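Local coordinates for uncharacterized protein PSPTO_0244 (Pseudomonas syringae pv. tomato, PDB 3MYX), which is of unknown function but has a cupin-type beta fold and is probably related to (S)-ureidoglycine aminohydrolases, at residues V197-E202 / L207-G212; S35-A40 / E61-T66. All blocks are in the same frame, centred on the assembly; numbering follows the deposited sequence. Where two conformers were deposited one is given.

Interaction 1. Residues V197-E202 / L207-G212; sequences VVLSLE and LTVNTG
V197 and L199 meet V209 and L207 through their peptide groups, the flat units of this contact, which hydrogen-bond across the strands while the side chains stand on the two faces of the pair. One face carries V197, L199, L207 and V209; the other carries V198 and T208. The two hydrogen-bonded pairs, V197 with V209 and L199 with L207, flank the non-hydrogen-bonded pair V198 with T208, whose CA atoms are 4.5 Å apart. V197 N donates a hydrogen bond to V209 O at 3.0 Å, in the carbonyl plane, and V209 N returns a bond to V197 O at 2.8 Å that arrives almost head-on to the carbonyl, at a C=O...N angle of 172°. L199 N to L207 O and L207 N to L199 O complete the ladder, both with the donor somewhat tilted from the carbonyl plane. A CA-H...O contact from V198 CA to L207 O, 3.5 Å, adds to it.

On the apolar face V197 and V209 stand side by side. The V197 chi1 of 60° wedges CG1 between its own backbone N and carbonyl carbon, bringing that methyl to V209 CB at 3.7 Å. V209 CG2 slants across to L199 CD1 at 3.9 Å. V7 touches L199 and L207, and V215 touches L207 and V209, placing two further strands against this face. V198 CG2 and T208 OG1 touch more lightly, at 4.0 Å, on the other face.

The other edge of 197-201 is hydrogen-bonded through its backbone to strand 222-227, and T208 O accepts from R12. Antiparallel strands 197-201 and 206-209, consecutive in the chain and joined by a short turn, form a beta hairpin of the cupin fold, within the EutQ-like cupin domain.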
# COMPACT_ATOMS: atom_id res chain seq x y z
N VAL A 197 -15.35 1.23 1.95
CA VAL A 197 -15.38 2.67 1.92
C VAL A 197 -15.71 3.13 0.52
O VAL A 197 -15.29 2.49 -0.46
CB VAL A 197 -14.04 3.29 2.42
CG1 VAL A 197 -12.88 2.86 1.58
CG2 VAL A 197 -14.11 4.84 2.51
N VAL A 198 -16.46 4.23 0.43
CA VAL A 198 -16.72 4.89 -0.84
C VAL A 198 -15.85 6.13 -0.95
O VAL A 198 -15.87 7.02 -0.08
CB VAL A 198 -18.20 5.27 -0.98
CG1 VAL A 198 -18.42 6.06 -2.27
CG2 VAL A 198 -19.06 4.02 -0.95
N LEU A 199 -15.04 6.16 -2.00
CA LEU A 199 -14.20 7.30 -2.33
C LEU A 199 -14.85 8.00 -3.53
O LEU A 199 -14.95 7.43 -4.63
CB LEU A 199 -12.76 6.85 -2.61
CG LEU A 199 -12.06 6.08 -1.49
CD1 LEU A 199 -10.64 5.65 -1.90
CD2 LEU A 199 -12.02 6.89 -0.18
N SER A 200 -15.31 9.23 -3.31
CA SER A 200 -15.92 10.03 -4.38
C SER A 200 -14.86 10.96 -4.97
O SER A 200 -14.14 11.61 -4.24
CB SER A 200 -17.12 10.83 -3.84
OG SER A 200 -18.01 10.03 -3.08
N LEU A 201 -14.76 11.02 -6.31
CA LEU A 201 -13.53 11.53 -6.98
C LEU A 201 -13.60 12.90 -7.69
O LEU A 201 -14.70 13.39 -7.96
CB LEU A 201 -13.02 10.48 -7.98
CG LEU A 201 -12.90 9.09 -7.37
CD1 LEU A 201 -12.30 8.13 -8.39
CD2 LEU A 201 -12.05 9.13 -6.10
N GLU A 202 -12.42 13.48 -7.98
CA GLU A 202 -12.32 14.81 -8.63
C GLU A 202 -13.25 14.93 -9.84
O GLU A 202 -13.93 15.95 -9.99
CB GLU A 202 -10.87 15.10 -9.08
N LEU A 207 -15.73 5.36 -6.35
CA LEU A 207 -15.06 4.08 -6.23
C LEU A 207 -15.45 3.44 -4.90
O LEU A 207 -15.18 4.02 -3.84
CB LEU A 207 -13.55 4.28 -6.27
CG LEU A 207 -12.72 3.02 -6.19
CD1 LEU A 207 -12.89 2.17 -7.48
CD2 LEU A 207 -11.25 3.40 -5.96
N THR A 208 -16.06 2.27 -4.95
CA THR A 208 -16.30 1.47 -3.76
C THR A 208 -15.11 0.56 -3.55
O THR A 208 -14.79 -0.26 -4.42
CB THR A 208 -17.57 0.65 -3.88
OG1 THR A 208 -18.68 1.55 -4.05
CG2 THR A 208 -17.79 -0.18 -2.62
N VAL A 209 -14.44 0.74 -2.42
CA VAL A 209 -13.31 -0.09 -2.04
C VAL A 209 -13.84 -1.10 -1.05
O VAL A 209 -14.30 -0.76 0.04
CB VAL A 209 -12.16 0.76 -1.43
CG1 VAL A 209 -10.92 -0.13 -1.20
CG2 VAL A 209 -11.86 1.97 -2.35
N ASN A 210 -13.82 -2.36 -1.47
CA ASN A 210 -14.35 -3.45 -0.68
C ASN A 210 -13.28 -4.18 0.09
O ASN A 210 -12.08 -3.98 -0.12
CB ASN A 210 -15.09 -4.43 -1.60
CG ASN A 210 -16.30 -3.80 -2.25
OD1 ASN A 210 -17.24 -3.42 -1.57
ND2 ASN A 210 -16.28 -3.70 -3.58
N THR A 211 -13.72 -5.03 1.00
CA THR A 211 -12.82 -5.82 1.78
C THR A 211 -11.92 -6.64 0.85
O THR A 211 -12.40 -7.29 -0.07
CB THR A 211 -13.60 -6.76 2.69
OG1 THR A 211 -14.58 -6.00 3.44
CG2 THR A 211 -12.67 -7.51 3.59
N GLY A 212 -10.61 -6.59 1.07
CA GLY A 212 -9.66 -7.33 0.26
C GLY A 212 -9.17 -6.60 -0.98
O GLY A 212 -8.34 -7.14 -1.70

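Interaction 2. Residues S35-A40 / E61-T66; sequences SGRRTA and EAYPYT
R37 runs out with CG opposite its backbone N, then bends at chi2 (75°) and again at chi3, carrying NH2 towards two tyrosines although the CA atoms of R37 and Y65 are 13.7 Å apart. Y63 likewise extends its ring away from its backbone N and meets the arginine from the opposite direction. Y63 OH lies at the guanidinium edge, near its plane, 3.8 Å from R37 NH2, with the guanidinium and ring planes 65° apart. Y65 slides past R37 the other way, and R37 NH2 sits at the edge of its ring, 3.9 Å from Y65 CE2. P64 packs against both tyrosines: CG lies over the centre of one Y65 face, 3.7 Å above it, and CD covers one face of Y63 near the rim. On the next residue, R38 grips S35 O side-on with NE at 2.9 Å and NH2 at 3.2 Å.

No hydrogen bond joins the segments directly. E67 links them instead, pairing with R37 NH1 and taking a bond with Y63 OH, while D31 holds R37 NE and D28 holds Y65 OH. The buried cation, also in a cation-pi interaction with F113, is thus probably balanced by carboxylates, with the tyrosines packing round it.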
# COMPACT_ATOMS: atom_id res chain seq x y z
N SER A 35 9.46 -7.26 -16.55
CA SER A 35 8.21 -7.67 -17.19
C SER A 35 7.08 -7.84 -16.18
O SER A 35 5.90 -7.62 -16.50
CB SER A 35 8.38 -8.97 -18.01
OG SER A 35 8.77 -10.06 -17.21
N GLY A 36 7.44 -8.23 -14.96
CA GLY A 36 6.46 -8.41 -13.89
C GLY A 36 6.02 -7.15 -13.19
O GLY A 36 5.04 -7.18 -12.44
N ARG A 37 6.74 -6.04 -13.39
CA ARG A 37 6.43 -4.78 -12.73
C ARG A 37 5.38 -4.01 -13.50
O ARG A 37 5.58 -3.68 -14.68
CB ARG A 37 7.71 -3.93 -12.58
CG ARG A 37 7.48 -2.56 -11.96
CD ARG A 37 7.25 -2.61 -10.46
NE ARG A 37 8.49 -2.81 -9.74
CZ ARG A 37 8.59 -2.95 -8.42
NH1 ARG A 37 7.51 -3.00 -7.67
NH2 ARG A 37 9.78 -3.08 -7.87
N ARG A 38 4.26 -3.73 -12.85
CA ARG A 38 3.12 -3.05 -13.47
C ARG A 38 2.82 -1.84 -12.63
O ARG A 38 2.22 -1.94 -11.54
CB ARG A 38 1.91 -3.99 -13.55
CG ARG A 38 2.21 -5.39 -14.04
CD ARG A 38 2.72 -5.42 -15.46
NE ARG A 38 3.21 -6.75 -15.80
CZ ARG A 38 2.43 -7.78 -16.14
NH1 ARG A 38 1.11 -7.63 -16.22
NH2 ARG A 38 2.97 -8.96 -16.42
N THR A 39 3.27 -0.68 -13.09
CA THR A 39 3.22 0.54 -12.29
C THR A 39 2.02 1.39 -12.67
O THR A 39 1.84 1.73 -13.83
CB THR A 39 4.53 1.32 -12.46
OG1 THR A 39 5.61 0.49 -12.02
CG2 THR A 39 4.50 2.60 -11.68
N ALA A 40 1.19 1.70 -11.68
CA ALA A 40 0.01 2.54 -11.88
C ALA A 40 0.30 4.02 -11.65
O ALA A 40 -0.42 4.88 -12.17
CB ALA A 40 -1.09 2.09 -10.96
N GLU A 61 20.94 -8.31 -4.00
CA GLU A 61 21.99 -8.12 -3.00
C GLU A 61 21.69 -6.96 -2.05
O GLU A 61 21.95 -7.06 -0.86
CB GLU A 61 23.36 -7.94 -3.66
CG GLU A 61 24.52 -7.63 -2.71
CD GLU A 61 24.59 -8.55 -1.50
OE1 GLU A 61 24.20 -9.73 -1.63
OE2 GLU A 61 25.04 -8.08 -0.43
N ALA A 62 21.13 -5.86 -2.57
CA ALA A 62 20.77 -4.69 -1.74
C ALA A 62 19.51 -4.10 -2.35
O ALA A 62 19.57 -3.43 -3.37
CB ALA A 62 21.91 -3.68 -1.71
N TYR A 63 18.36 -4.32 -1.72
CA TYR A 63 17.11 -3.92 -2.34
C TYR A 63 17.12 -2.40 -2.54
O TYR A 63 17.49 -1.67 -1.62
CB TYR A 63 15.90 -4.37 -1.50
CG TYR A 63 14.68 -4.51 -2.37
CD1 TYR A 63 14.53 -5.60 -3.22
CD2 TYR A 63 13.71 -3.51 -2.41
CE1 TYR A 63 13.44 -5.69 -4.07
CE2 TYR A 63 12.62 -3.60 -3.28
CZ TYR A 63 12.48 -4.70 -4.10
OH TYR A 63 11.43 -4.84 -4.98
N PRO A 64 16.75 -1.92 -3.73
CA PRO A 64 17.04 -0.52 -4.05
C PRO A 64 16.02 0.47 -3.50
O PRO A 64 16.27 1.67 -3.54
CB PRO A 64 16.99 -0.51 -5.57
CG PRO A 64 16.05 -1.61 -5.91
CD PRO A 64 16.36 -2.68 -4.93
N TYR A 65 14.88 -0.03 -3.03
CA TYR A 65 13.77 0.79 -2.59
C TYR A 65 13.36 0.37 -1.18
O TYR A 65 13.72 -0.70 -0.72
CB TYR A 65 12.57 0.56 -3.50
CG TYR A 65 12.82 0.57 -5.00
CD1 TYR A 65 13.73 1.46 -5.58
CD2 TYR A 65 12.11 -0.27 -5.85
CE1 TYR A 65 13.94 1.48 -6.96
CE2 TYR A 65 12.31 -0.24 -7.21
CZ TYR A 65 13.21 0.64 -7.76
OH TYR A 65 13.39 0.64 -9.12
N THR A 66 12.56 1.20 -0.52
CA THR A 66 11.70 0.70 0.56
C THR A 66 10.42 0.27 -0.12
O THR A 66 9.81 1.06 -0.80
CB THR A 66 11.41 1.76 1.61
OG1 THR A 66 12.65 2.27 2.11
CG2 THR A 66 10.57 1.18 2.74

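In the fold
Interaction 2 comes first along the chain and closes before interaction 1 opens. Their centres are 26 Å apart, on opposite sides of the chain's centre, with nearest atoms about 11 Å apart and no touch. Interaction 2 joins strand 37-39, paired with 23-24 and 47-54, to the loop running from 57-60 into 66-71. Interaction 1 belongs to another sheet, with 222-227, and backs onto strands 7-11 and 214-217 of a third. The N-terminal strand therefore packs with the C-terminal half, and T66 hydrogen-bonds to D162 across the two halves. Separate sets of antiparallel sheets in the earlier and later parts of the chain are consistent with two cupin-like units.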